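Local coordinates for protein taurine dioxygenase (Burkholderia xenovorans, PDB 5KEU) that probably acts as an iron(II)- and 2-oxoglutarate-dependent dioxygenase of the TfdA family, with magnesium occupying the metal site in this crystal form, at residues L155-A158 with Y159-S163; E235-A238 with L239-L243. All coordinates share one frame; numbering follows the deposited sequence.

Contact 1 (L155-A158 with Y159-S163); sequences LALA and YEKLS
The phenol ring of Y159 leaves the helix from a CB that sits 3.5 Å from A156 O, one turn back. With chi1 at 174°, CG stands opposite the backbone N and the ring heads away from 155-158. E160 OE2 lies at the ring edge, in its plane; R167, R216 and L218 also touch this side chain, and its hydroxyl is hydrogen-bonded to D171. In E160 chi1 (-67°) puts CG beside the backbone N, 3.4 Å from A156 O, and the chain then bends at chi2, which brings OE2 to that ring edge.

On another side of the helix, L157 and K161 run alongside each other, the methyl CD1 of L157 lying 3.9 Å from CE of K161. The lysine amine goes on to a long, weak ion pair with D281 of the second subunit.

The backbone evidence is a ladder of i to i+4 bonds. K161 N donates to L157 O (2.9 Å). A158 O takes L162 N (3.2 Å) and H246 NE2 of helix 233-247, plus a weak bond from K161 N. L162 N also reaches Y159 O at 3.1 Å, an i to i+3 bond. The i to i+4 bonds mark a short alpha-helix, 155-161, which directly follows strand 150-154 of the cupin-type beta core.

Contact 2 (E235-A238 with L239-L243); sequences ESEA and LLELL
L240 packs back against S236 one turn earlier, an i to i+4 contact in the alpha-helix 233-247, and its side chain can be followed outward along that turn. CB lies 3.4 Å from S236 O, the carbonyl to which the residue's own N-H is bonded (N to O 2.8 Å, N-H...O 165°). The first torsion, -71°, sets CG beside the backbone N, which holds it against the same oxygen at 3.3 Å. Of the two methyls, CD1 carries on to S236 OG at 3.7 Å. S236 is buried, and its hydroxyl is hydrogen-bonded to the backbone N of I228, so the methyl borders a polar group already satisfied. L225 and I228 of strand 225-228 also meet the L240 side chain, which places this side of the helix on the sheet.

L239 repeats the pattern beside it: its CG approaches E235 O to 3.2 Å, while the side chain also touches I228 and F169.

The polar side differs. E241 extends beyond CG past E237 O, and its OE1 has a long, weak ion pair with R117. E237 turns to R234, its salt-bridge partner three residues earlier, through OE1. Each carboxylate thus has a positive group nearby, which probably eases the like-charge proximity of E237 OE2 and E241 OE1, 5.1 Å apart.

Following the chain, contact 1 comes first, straight after strand 150-154, and contact 2 lies some seventy residues later, beyond strand 225-228. Each joins adjoining segments of one continuous stretch, in contact 1 a helix running into a turn, in contact 2 the helix 233-247, so neither closes a loop of intervening residues; the two are in series, without nesting or crossing. Their centres are 16 Å apart, yet L162 CD2 meets L243 CD2 at 3.9 Å, a methyl-to-methyl packing. V170 touches both leucines, so the turn after helix 155-161 packs against helices 164-171 and 233-247 there. Contact 1 also borders strand 216-218 and contact 2 strand 225-228, tying this helical cluster to the five-stranded antiparallel sheet.

Contact 1 (L155-A158 with Y159-S163)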
loop_
_atom_site.group_PDB
_atom_site.type_symbol
_atom_site.label_atom_id
_atom_site.label_comp_id
_atom_site.label_asym_id
_atom_site.label_seq_id
_atom_site.Cartn_x
_atom_site.Cartn_y
_atom_site.Cartn_z
ATOM N N LEU B 155 1.525 -9.932 -10.236
ATOM C CA LEU B 155 1.671 -11.365 -10.002
ATOM C C LEU B 155 2.640 -12.031 -10.980
ATOM O O LEU B 155 3.090 -13.155 -10.722
ATOM C CB LEU B 155 0.295 -12.048 -10.076
ATOM C CG LEU B 155 -0.717 -11.582 -9.019
ATOM C CD1 LEU B 155 -2.087 -12.272 -9.122
ATOM C CD2 LEU B 155 -0.143 -11.851 -7.633
ATOM N N ALA B 156 2.978 -11.376 -12.087
ATOM C CA ALA B 156 4.089 -11.867 -12.898
ATOM C C ALA B 156 5.402 -11.683 -12.152
ATOM O O ALA B 156 6.213 -12.612 -12.045
ATOM C CB ALA B 156 4.125 -11.139 -14.246
ATOM N N LEU B 157 5.612 -10.480 -11.601
ATOM C CA LEU B 157 6.775 -10.229 -10.760
ATOM C C LEU B 157 6.791 -11.146 -9.542
ATOM O O LEU B 157 7.848 -11.670 -9.158
ATOM C CB LEU B 157 6.770 -8.759 -10.317
ATOM C CG LEU B 157 7.913 -8.318 -9.425
ATOM C CD1 LEU B 157 9.232 -8.475 -10.178
ATOM C CD2 LEU B 157 7.664 -6.880 -9.008
ATOM N N ALA B 158 5.631 -11.333 -8.900
ATOM C CA ALA B 158 5.581 -12.224 -7.749
ATOM C C ALA B 158 6.121 -13.607 -8.101
ATOM O O ALA B 158 6.880 -14.195 -7.325
ATOM C CB ALA B 158 4.152 -12.318 -7.202
ATOM N N TYR B 159 5.728 -14.148 -9.264
ATOM C CA TYR B 159 6.259 -15.443 -9.681
ATOM C C TYR B 159 7.768 -15.374 -9.841
ATOM O O TYR B 159 8.504 -16.237 -9.346
ATOM C CB TYR B 159 5.609 -15.888 -11.002
ATOM C CG TYR B 159 6.218 -17.168 -11.562
ATOM C CD1 TYR B 159 7.278 -17.121 -12.476
ATOM C CD2 TYR B 159 5.738 -18.421 -11.172
ATOM C CE1 TYR B 159 7.850 -18.297 -12.975
ATOM C CE2 TYR B 159 6.299 -19.602 -11.669
ATOM C CZ TYR B 159 7.341 -19.529 -12.581
ATOM O OH TYR B 159 7.897 -20.690 -13.079
ATOM N N GLU B 160 8.250 -14.361 -10.562
ATOM C CA GLU B 160 9.676 -14.287 -10.849
ATOM C C GLU B 160 10.488 -14.159 -9.573
ATOM O O GLU B 160 11.635 -14.621 -9.523
ATOM C CB GLU B 160 9.963 -13.118 -11.791
ATOM C CG GLU B 160 9.372 -13.303 -13.195
ATOM C CD GLU B 160 10.014 -14.470 -13.949
ATOM O OE1 GLU B 160 11.223 -14.731 -13.725
ATOM O OE2 GLU B 160 9.314 -15.124 -14.759
ATOM N N LYS B 161 9.904 -13.563 -8.530
ATOM C CA LYS B 161 10.618 -13.341 -7.272
ATOM C C LYS B 161 10.565 -14.524 -6.315
ATOM O O LYS B 161 11.291 -14.515 -5.311
ATOM C CB LYS B 161 10.082 -12.102 -6.565
ATOM C CG LYS B 161 10.393 -10.801 -7.293
ATOM C CD LYS B 161 11.865 -10.421 -7.194
ATOM C CE LYS B 161 12.059 -8.974 -7.608
ATOM N NZ LYS B 161 13.424 -8.485 -7.266
ATOM N N LEU B 162 9.746 -15.538 -6.589
ATOM C CA LEU B 162 9.934 -16.815 -5.915
ATOM C C LEU B 162 11.323 -17.345 -6.244
ATOM O O LEU B 162 11.862 -17.094 -7.332
ATOM C CB LEU B 162 8.884 -17.845 -6.378
ATOM C CG LEU B 162 7.397 -17.573 -6.122
ATOM C CD1 LEU B 162 6.537 -18.640 -6.840
ATOM C CD2 LEU B 162 7.165 -17.596 -4.621
ATOM N N SER B 163 11.911 -18.084 -5.307
ATOM C CA SER B 163 13.174 -18.750 -5.622
ATOM C C SER B 163 12.950 -19.814 -6.697
ATOM O O SER B 163 11.829 -20.281 -6.918
ATOM C CB SER B 163 13.782 -19.398 -4.377
ATOM O OG SER B 163 12.953 -20.454 -3.900
#

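Contact 2 (E235-A238 with L239-L243)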
loop_
_atom_site.group_PDB
_atom_site.type_symbol
_atom_site.label_atom_id
_atom_site.label_comp_id
_atom_site.label_asym_id
_atom_site.label_seq_id
_atom_site.Cartn_x
_atom_site.Cartn_y
_atom_site.Cartn_z
ATOM N N GLU B 235 -0.752 -28.964 4.352
ATOM C CA GLU B 235 0.211 -28.537 3.344
ATOM C C GLU B 235 -0.365 -27.412 2.495
ATOM O O GLU B 235 0.323 -26.430 2.190
ATOM C CB GLU B 235 0.615 -29.722 2.452
ATOM C CG GLU B 235 1.345 -30.849 3.200
ATOM C CD GLU B 235 1.456 -32.145 2.385
ATOM O OE1 GLU B 235 2.209 -33.045 2.816
ATOM O OE2 GLU B 235 0.808 -32.264 1.316
ATOM N N SER B 236 -1.621 -27.557 2.076
ATOM C CA SER B 236 -2.260 -26.531 1.266
ATOM C C SER B 236 -2.340 -25.215 2.021
ATOM O O SER B 236 -1.971 -24.156 1.496
ATOM C CB SER B 236 -3.662 -26.996 0.861
ATOM O OG SER B 236 -4.366 -25.977 0.176
ATOM N N GLU B 237 -2.849 -25.268 3.249
ATOM C CA GLU B 237 -2.980 -24.060 4.060
ATOM C C GLU B 237 -1.638 -23.345 4.218
ATOM O O GLU B 237 -1.538 -22.126 4.014
ATOM C CB GLU B 237 -3.560 -24.445 5.421
ATOM C CG GLU B 237 -3.764 -23.305 6.389
ATOM C CD GLU B 237 -4.382 -23.807 7.675
ATOM O OE1 GLU B 237 -3.725 -24.587 8.406
ATOM O OE2 GLU B 237 -5.550 -23.461 7.920
ATOM N N ALA B 238 -0.590 -24.090 4.588
ATOM C CA ALA B 238 0.709 -23.463 4.846
ATOM C C ALA B 238 1.325 -22.904 3.565
ATOM O O ALA B 238 1.903 -21.804 3.568
ATOM C CB ALA B 238 1.656 -24.474 5.504
ATOM N N LEU B 239 1.218 -23.644 2.457
ATOM C CA LEU B 239 1.765 -23.147 1.198
ATOM C C LEU B 239 1.002 -21.925 0.694
ATOM O O LEU B 239 1.609 -20.981 0.169
ATOM C CB LEU B 239 1.739 -24.249 0.129
ATOM C CG LEU B 239 2.749 -25.373 0.372
ATOM C CD1 LEU B 239 2.436 -26.568 -0.536
ATOM C CD2 LEU B 239 4.197 -24.870 0.166
ATOM N N LEU B 240 -0.332 -21.936 0.797
ATOM C CA LEU B 240 -1.076 -20.763 0.348
ATOM C C LEU B 240 -0.726 -19.541 1.190
ATOM O O LEU B 240 -0.570 -18.442 0.651
ATOM C CB LEU B 240 -2.593 -21.022 0.364
ATOM C CG LEU B 240 -3.064 -22.003 -0.728
ATOM C CD1 LEU B 240 -4.546 -22.316 -0.529
ATOM C CD2 LEU B 240 -2.830 -21.397 -2.098
ATOM N N GLU B 241 -0.557 -19.708 2.507
ATOM C CA GLU B 241 -0.193 -18.536 3.302
ATOM C C GLU B 241 1.180 -18.009 2.914
ATOM O O GLU B 241 1.377 -16.791 2.836
ATOM C CB GLU B 241 -0.265 -18.839 4.801
ATOM C CG GLU B 241 -1.721 -18.982 5.232
ATOM C CD GLU B 241 -1.917 -19.147 6.733
ATOM O OE1 GLU B 241 -3.081 -19.110 7.154
ATOM O OE2 GLU B 241 -0.932 -19.321 7.478
ATOM N N LEU B 242 2.126 -18.906 2.633
ATOM C CA LEU B 242 3.431 -18.483 2.131
ATOM C C LEU B 242 3.294 -17.694 0.831
ATOM O O LEU B 242 3.880 -16.616 0.684
ATOM C CB LEU B 242 4.314 -19.714 1.910
ATOM C CG LEU B 242 5.692 -19.449 1.301
ATOM C CD1 LEU B 242 6.608 -18.723 2.313
ATOM C CD2 LEU B 242 6.295 -20.762 0.896
ATOM N N LEU B 243 2.544 -18.239 -0.144
ATOM C CA LEU B 243 2.426 -17.577 -1.439
ATOM C C LEU B 243 1.630 -16.281 -1.353
ATOM O O LEU B 243 1.921 -15.332 -2.090
ATOM C CB LEU B 243 1.780 -18.522 -2.454
ATOM C CG LEU B 243 2.589 -19.795 -2.733
ATOM C CD1 LEU B 243 1.722 -20.723 -3.592
ATOM C CD2 LEU B 243 3.893 -19.465 -3.498
#